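Local coordinates for protein hydroxyethylthiazole kinase (PDB 3HPD) that probably phosphorylates the hydroxyl group of 4-methyl-5-beta-hydroxyethylthiazole, using ATP and magnesium, in the thiamine biosynthesis pathway, at residues 144-155 / 164-174. Numbering follows the deposited sequence.
Sequences EEEAKKLTMNAA and VTGAVDYVSDG
Tyr-170 CB lies 3.4 Å from Thr-151 OG1, the two side chains crossing at about a right angle. With Tyr-170 CG beside its backbone N (chi1 -76°), one ring face is presented to Lys-148 CB, which sits toward the rim near CD1 and CE1 and makes a CH-pi contact 4.2 Å from the centroid of the Tyr-170 ring and 13° off its normal. CD2, across the ring from CD1, meets Ala-147 CB at 3.8 Å in an oblique approach. CE2 and CZ near the backbone O of Glu-144, and Tyr-170 OH ends 3.5 Å from Glu-144 CB. Replacing this tyrosine with an alanine would probably leave Lys-148 CB and Ala-147 CB without their aromatic partner and open a gap between helix and strand. The axes of helix 144-155 and strand 169-172 pass 7.5 Å apart at 28°; the helix packs on the mixed sheet of the ribokinase-like fold, where reciprocal backbone hydrogen bonds between Val-164 and Tyr-170 mark the hairpin 161-165/169-172 that begins its antiparallel part. Thr-151 OG1, 3.1 Å from Val-164 CG2, donates a hydrogen bond of 2.8 Å to Ala-147 O; Thr-151 N reaches that oxygen from the opposite face of its carbonyl plane. Ala-155 CB sits 3.4 Å from Ser-172 O.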
ATOM      1  N   GLU A 144      31.097   7.447 -11.424  1.00 39.58           N
ATOM      2  CA  GLU A 144      31.516   6.105 -11.826  1.00 39.09           C
ATOM      3  C   GLU A 144      32.746   5.467 -11.164  1.00 37.33           C
ATOM      4  O   GLU A 144      32.618   4.412 -10.543  1.00 35.27           O
ATOM      5  CB  GLU A 144      31.656   6.031 -13.349  1.00 42.48           C
ATOM      6  CG  GLU A 144      30.422   5.456 -14.048  1.00 46.26           C
ATOM      7  CD  GLU A 144      29.269   6.435 -14.170  1.00 49.08           C
ATOM      8  OE1 GLU A 144      29.442   7.475 -14.841  1.00 50.45           O
ATOM      9  OE2 GLU A 144      28.187   6.162 -13.605  1.00 50.52           O
ATOM     10  N   GLU A 145      33.930   6.061 -11.291  1.00 34.71           N
ATOM     11  CA  GLU A 145      35.107   5.457 -10.662  1.00 33.28           C
ATOM     12  C   GLU A 145      34.937   5.408  -9.148  1.00 31.28           C
ATOM     13  O   GLU A 145      35.305   4.428  -8.500  1.00 28.52           O
ATOM     14  CB  GLU A 145      36.383   6.232 -11.005  1.00 35.57           C
ATOM     15  CG  GLU A 145      37.336   5.498 -11.952  1.00 40.31           C
ATOM     16  CD  GLU A 145      37.876   4.196 -11.374  1.00 42.98           C
ATOM     17  OE1 GLU A 145      38.450   4.219 -10.264  1.00 46.04           O
ATOM     18  OE2 GLU A 145      37.733   3.148 -12.037  1.00 45.67           O
ATOM     19  N   GLU A 146      34.370   6.471  -8.588  1.00 29.41           N
ATOM     20  CA  GLU A 146      34.152   6.551  -7.151  1.00 28.77           C
ATOM     21  C   GLU A 146      33.091   5.548  -6.695  1.00 26.27           C
ATOM     22  O   GLU A 146      33.218   4.942  -5.632  1.00 24.62           O
ATOM     23  CB  GLU A 146      33.744   7.977  -6.769  1.00 30.37           C
ATOM     24  CG  GLU A 146      33.501   8.186  -5.284  1.00 35.18           C
ATOM     25  CD  GLU A 146      33.264   9.644  -4.932  1.00 37.58           C
ATOM     26  OE1 GLU A 146      32.910  10.425  -5.841  1.00 39.02           O
ATOM     27  OE2 GLU A 146      33.422  10.004  -3.745  1.00 38.42           O
ATOM     28  N   ALA A 147      32.049   5.373  -7.501  1.00 25.28           N
ATOM     29  CA  ALA A 147      30.980   4.430  -7.172  1.00 24.04           C
ATOM     30  C   ALA A 147      31.524   3.007  -7.235  1.00 23.65           C
ATOM     31  O   ALA A 147      31.182   2.159  -6.411  1.00 22.41           O
ATOM     32  CB  ALA A 147      29.819   4.590  -8.145  1.00 23.79           C
ATOM     33  N   LYS A 148      32.378   2.752  -8.221  1.00 22.97           N
ATOM     34  CA  LYS A 148      32.977   1.433  -8.387  1.00 22.43           C
ATOM     35  C   LYS A 148      33.864   1.095  -7.196  1.00 21.85           C
ATOM     36  O   LYS A 148      33.815  -0.012  -6.669  1.00 21.63           O
ATOM     37  CB  LYS A 148      33.803   1.376  -9.676  1.00 23.60           C
ATOM     38  CG  LYS A 148      34.480   0.036  -9.891  1.00 26.92           C
ATOM     39  CD  LYS A 148      35.102  -0.095 -11.274  1.00 30.88           C
ATOM     40  CE  LYS A 148      36.266   0.853 -11.464  1.00 32.58           C
ATOM     41  NZ  LYS A 148      37.381   0.191 -12.207  1.00 35.41           N
ATOM     42  N   LYS A 149      34.679   2.056  -6.777  1.00 21.49           N
ATOM     43  CA  LYS A 149      35.569   1.851  -5.643  1.00 21.34           C
ATOM     44  C   LYS A 149      34.756   1.622  -4.371  1.00 20.54           C
ATOM     45  O   LYS A 149      35.100   0.773  -3.551  1.00 19.54           O
ATOM     46  CB  LYS A 149      36.491   3.062  -5.473  1.00 24.28           C
ATOM     47  CG  LYS A 149      37.324   3.058  -4.194  1.00 29.21           C
ATOM     48  CD  LYS A 149      38.379   4.160  -4.227  1.00 32.41           C
ATOM     49  CE  LYS A 149      38.936   4.464  -2.841  1.00 34.64           C
ATOM     50  NZ  LYS A 149      39.592   3.287  -2.205  1.00 37.43           N
ATOM     51  N   LEU A 150      33.672   2.377  -4.216  1.00 19.15           N
ATOM     52  CA  LEU A 150      32.817   2.243  -3.040  1.00 18.41           C
ATOM     53  C   LEU A 150      32.228   0.840  -2.968  1.00 17.60           C
ATOM     54  O   LEU A 150      32.261   0.194  -1.921  1.00 16.82           O
ATOM     55  CB  LEU A 150      31.677   3.268  -3.077  1.00 17.99           C
ATOM     56  CG  LEU A 150      30.663   3.136  -1.933  1.00 19.06           C
ATOM     57  CD1 LEU A 150      31.373   3.316  -0.600  1.00 20.36           C
ATOM     58  CD2 LEU A 150      29.553   4.160  -2.089  1.00 19.36           C
ATOM     59  N   THR A 151      31.688   0.378  -4.089  1.00 18.01           N
ATOM     60  CA  THR A 151      31.085  -0.944  -4.159  1.00 17.38           C
ATOM     61  C   THR A 151      32.072  -2.018  -3.707  1.00 19.20           C
ATOM     62  O   THR A 151      31.734  -2.869  -2.886  1.00 17.83           O
ATOM     63  CB  THR A 151      30.619  -1.252  -5.592  1.00 18.72           C
ATOM     64  OG1 THR A 151      29.765  -0.196  -6.047  1.00 19.08           O
ATOM     65  CG2 THR A 151      29.851  -2.562  -5.634  1.00 17.67           C
ATOM     66  N   MET A 152      33.292  -1.969  -4.238  1.00 19.94           N
ATOM     67  CA  MET A 152      34.324  -2.942  -3.884  1.00 22.21           C
ATOM     68  C   MET A 152      34.730  -2.900  -2.418  1.00 21.02           C
ATOM     69  O   MET A 152      34.795  -3.939  -1.761  1.00 19.62           O
ATOM     70  CB  MET A 152      35.588  -2.735  -4.721  1.00 26.01           C
ATOM     71  CG  MET A 152      36.715  -3.687  -4.320  1.00 34.34           C
ATOM     72  SD  MET A 152      38.371  -2.969  -4.376  1.00 43.86           S
ATOM     73  CE  MET A 152      38.861  -3.070  -2.630  1.00 40.99           C
ATOM     74  N   ASN A 153      35.037  -1.705  -1.917  1.00 21.37           N
ATOM     75  CA  ASN A 153      35.456  -1.561  -0.525  1.00 22.15           C
ATOM     76  C   ASN A 153      34.372  -2.024   0.434  1.00 21.68           C
ATOM     77  O   ASN A 153      34.663  -2.660   1.449  1.00 21.33           O
ATOM     78  CB  ASN A 153      35.836  -0.109  -0.210  1.00 24.59           C
ATOM     79  CG  ASN A 153      37.145   0.304  -0.858  1.00 26.17           C
ATOM     80  OD1 ASN A 153      38.077  -0.491  -0.952  1.00 27.85           O
ATOM     81  ND2 ASN A 153      37.228   1.558  -1.291  1.00 27.19           N
ATOM     82  N   ALA A 154      33.123  -1.709   0.110  1.00 19.49           N
ATOM     83  CA  ALA A 154      32.005  -2.111   0.955  1.00 17.77           C
ATOM     84  C   ALA A 154      31.845  -3.627   0.926  1.00 15.60           C
ATOM     85  O   ALA A 154      31.553  -4.244   1.947  1.00 16.03           O
ATOM     86  CB  ALA A 154      30.719  -1.435   0.486  1.00 17.52           C
ATOM     87  N   ALA A 155      32.044  -4.229  -0.244  1.00 15.68           N
ATOM     88  CA  ALA A 155      31.919  -5.678  -0.377  1.00 16.48           C
ATOM     89  C   ALA A 155      32.958  -6.400   0.477  1.00 19.06           C
ATOM     90  O   ALA A 155      32.660  -7.416   1.109  1.00 18.82           O
ATOM     91  CB  ALA A 155      32.063  -6.089  -1.836  1.00 15.32           C
ATOM     92  N   VAL A 164      25.800  -0.723  -5.529  1.00 13.64           N
ATOM     93  CA  VAL A 164      25.608   0.701  -5.317  1.00 13.79           C
ATOM     94  C   VAL A 164      24.845   1.118  -6.570  1.00 13.63           C
ATOM     95  O   VAL A 164      25.394   1.139  -7.672  1.00 13.00           O
ATOM     96  CB  VAL A 164      26.944   1.470  -5.240  1.00 12.24           C
ATOM     97  CG1 VAL A 164      26.670   2.966  -5.152  1.00 13.30           C
ATOM     98  CG2 VAL A 164      27.735   1.018  -4.019  1.00 14.11           C
ATOM     99  N   THR A 165      23.564   1.413  -6.398  1.00 13.80           N
ATOM    100  CA  THR A 165      22.714   1.786  -7.516  1.00 14.64           C
ATOM    101  C   THR A 165      22.839   3.254  -7.919  1.00 15.93           C
ATOM    102  O   THR A 165      23.170   4.108  -7.100  1.00 16.59           O
ATOM    103  CB  THR A 165      21.247   1.463  -7.191  1.00 15.68           C
ATOM    104  OG1 THR A 165      20.834   2.212  -6.042  1.00 14.48           O
ATOM    105  CG2 THR A 165      21.092  -0.019  -6.886  1.00 14.51           C
ATOM    106  N   GLY A 166      22.575   3.528  -9.194  1.00 15.58           N
ATOM    107  CA  GLY A 166      22.651   4.882  -9.713  1.00 17.12           C
ATOM    108  C   GLY A 166      22.403   4.866 -11.211  1.00 18.58           C
ATOM    109  O   GLY A 166      21.922   3.863 -11.740  1.00 18.24           O
ATOM    110  N   ALA A 167      22.715   5.968 -11.895  1.00 19.00           N
ATOM    111  CA  ALA A 167      22.528   6.038 -13.343  1.00 19.23           C
ATOM    112  C   ALA A 167      23.168   4.770 -13.898  1.00 18.63           C
ATOM    113  O   ALA A 167      22.615   4.100 -14.769  1.00 19.70           O
ATOM    114  CB  ALA A 167      23.214   7.280 -13.904  1.00 20.39           C
ATOM    115  N   VAL A 168      24.347   4.459 -13.374  1.00 17.77           N
ATOM    116  CA  VAL A 168      25.069   3.247 -13.731  1.00 16.49           C
ATOM    117  C   VAL A 168      25.174   2.500 -12.407  1.00 15.25           C
ATOM    118  O   VAL A 168      25.592   3.078 -11.402  1.00 15.13           O
ATOM    119  CB  VAL A 168      26.499   3.547 -14.252  1.00 17.76           C
ATOM    120  CG1 VAL A 168      27.258   2.241 -14.466  1.00 18.47           C
ATOM    121  CG2 VAL A 168      26.430   4.333 -15.556  1.00 18.54           C
ATOM    122  N   ASP A 169      24.765   1.236 -12.384  1.00 13.78           N
ATOM    123  CA  ASP A 169      24.843   0.457 -11.151  1.00 14.77           C
ATOM    124  C   ASP A 169      26.133  -0.340 -11.138  1.00 14.43           C
ATOM    125  O   ASP A 169      26.612  -0.771 -12.186  1.00 16.02           O
ATOM    126  CB  ASP A 169      23.681  -0.538 -11.043  1.00 14.25           C
ATOM    127  CG  ASP A 169      22.331   0.112 -11.219  1.00 16.82           C
ATOM    128  OD1 ASP A 169      21.942   0.943 -10.369  1.00 16.22           O
ATOM    129  OD2 ASP A 169      21.657  -0.219 -12.214  1.00 17.82           O
ATOM    130  N   TYR A 170      26.693  -0.532  -9.949  1.00 14.68           N
ATOM    131  CA  TYR A 170      27.902  -1.330  -9.793  1.00 15.03           C
ATOM    132  C   TYR A 170      27.610  -2.422  -8.776  1.00 14.34           C
ATOM    133  O   TYR A 170      27.000  -2.169  -7.735  1.00 15.67           O
ATOM    134  CB  TYR A 170      29.075  -0.465  -9.326  1.00 16.49           C
ATOM    135  CG  TYR A 170      29.631   0.379 -10.443  1.00 19.47           C
ATOM    136  CD1 TYR A 170      30.426  -0.188 -11.438  1.00 21.49           C
ATOM    137  CD2 TYR A 170      29.296   1.725 -10.554  1.00 21.89           C
ATOM    138  CE1 TYR A 170      30.869   0.567 -12.519  1.00 22.64           C
ATOM    139  CE2 TYR A 170      29.728   2.485 -11.628  1.00 23.15           C
ATOM    140  CZ  TYR A 170      30.513   1.900 -12.608  1.00 24.41           C
ATOM    141  OH  TYR A 170      30.924   2.644 -13.687  1.00 28.19           O
ATOM    142  N   VAL A 171      28.034  -3.637  -9.096  1.00 13.82           N
ATOM    143  CA  VAL A 171      27.825  -4.788  -8.225  1.00 14.21           C
ATOM    144  C   VAL A 171      29.164  -5.487  -8.083  1.00 13.88           C
ATOM    145  O   VAL A 171      29.840  -5.733  -9.082  1.00 13.43           O
ATOM    146  CB  VAL A 171      26.822  -5.780  -8.847  1.00 14.96           C
ATOM    147  CG1 VAL A 171      26.372  -6.796  -7.805  1.00 15.02           C
ATOM    148  CG2 VAL A 171      25.635  -5.027  -9.418  1.00 16.72           C
ATOM    149  N   SER A 172      29.547  -5.804  -6.851  1.00 14.11           N
ATOM    150  CA  SER A 172      30.819  -6.474  -6.618  1.00 15.71           C
ATOM    151  C   SER A 172      30.780  -7.394  -5.409  1.00 17.24           C
ATOM    152  O   SER A 172      30.061  -7.135  -4.441  1.00 16.15           O
ATOM    153  CB  SER A 172      31.930  -5.441  -6.415  1.00 17.70           C
ATOM    154  OG  SER A 172      33.187  -6.075  -6.219  1.00 18.95           O
ATOM    155  N   ASP A 173      31.552  -8.472  -5.475  1.00 17.95           N
ATOM    156  CA  ASP A 173      31.637  -9.414  -4.369  1.00 20.37           C
ATOM    157  C   ASP A 173      33.027  -9.270  -3.761  1.00 21.71           C
ATOM    158  O   ASP A 173      33.445 -10.075  -2.931  1.00 22.62           O
ATOM    159  CB  ASP A 173      31.409 -10.851  -4.851  1.00 20.31           C
ATOM    160  CG  ASP A 173      32.482 -11.333  -5.816  1.00 23.04           C
ATOM    161  OD1 ASP A 173      33.376 -10.540  -6.179  1.00 21.28           O
ATOM    162  OD2 ASP A 173      32.424 -12.517  -6.212  1.00 22.78           O
ATOM    163  N   GLY A 174      33.734  -8.227  -4.188  1.00 22.85           N
ATOM    164  CA  GLY A 174      35.071  -7.974  -3.684  1.00 25.83           C
ATOM    165  C   GLY A 174      36.168  -8.417  -4.633  1.00 27.18           C
ATOM    166  O   GLY A 174      37.280  -7.889  -4.597  1.00 29.21           O
TER
HETATM  167  O   HOH W   1      26.167   6.603 -11.628  1.00 37.38           O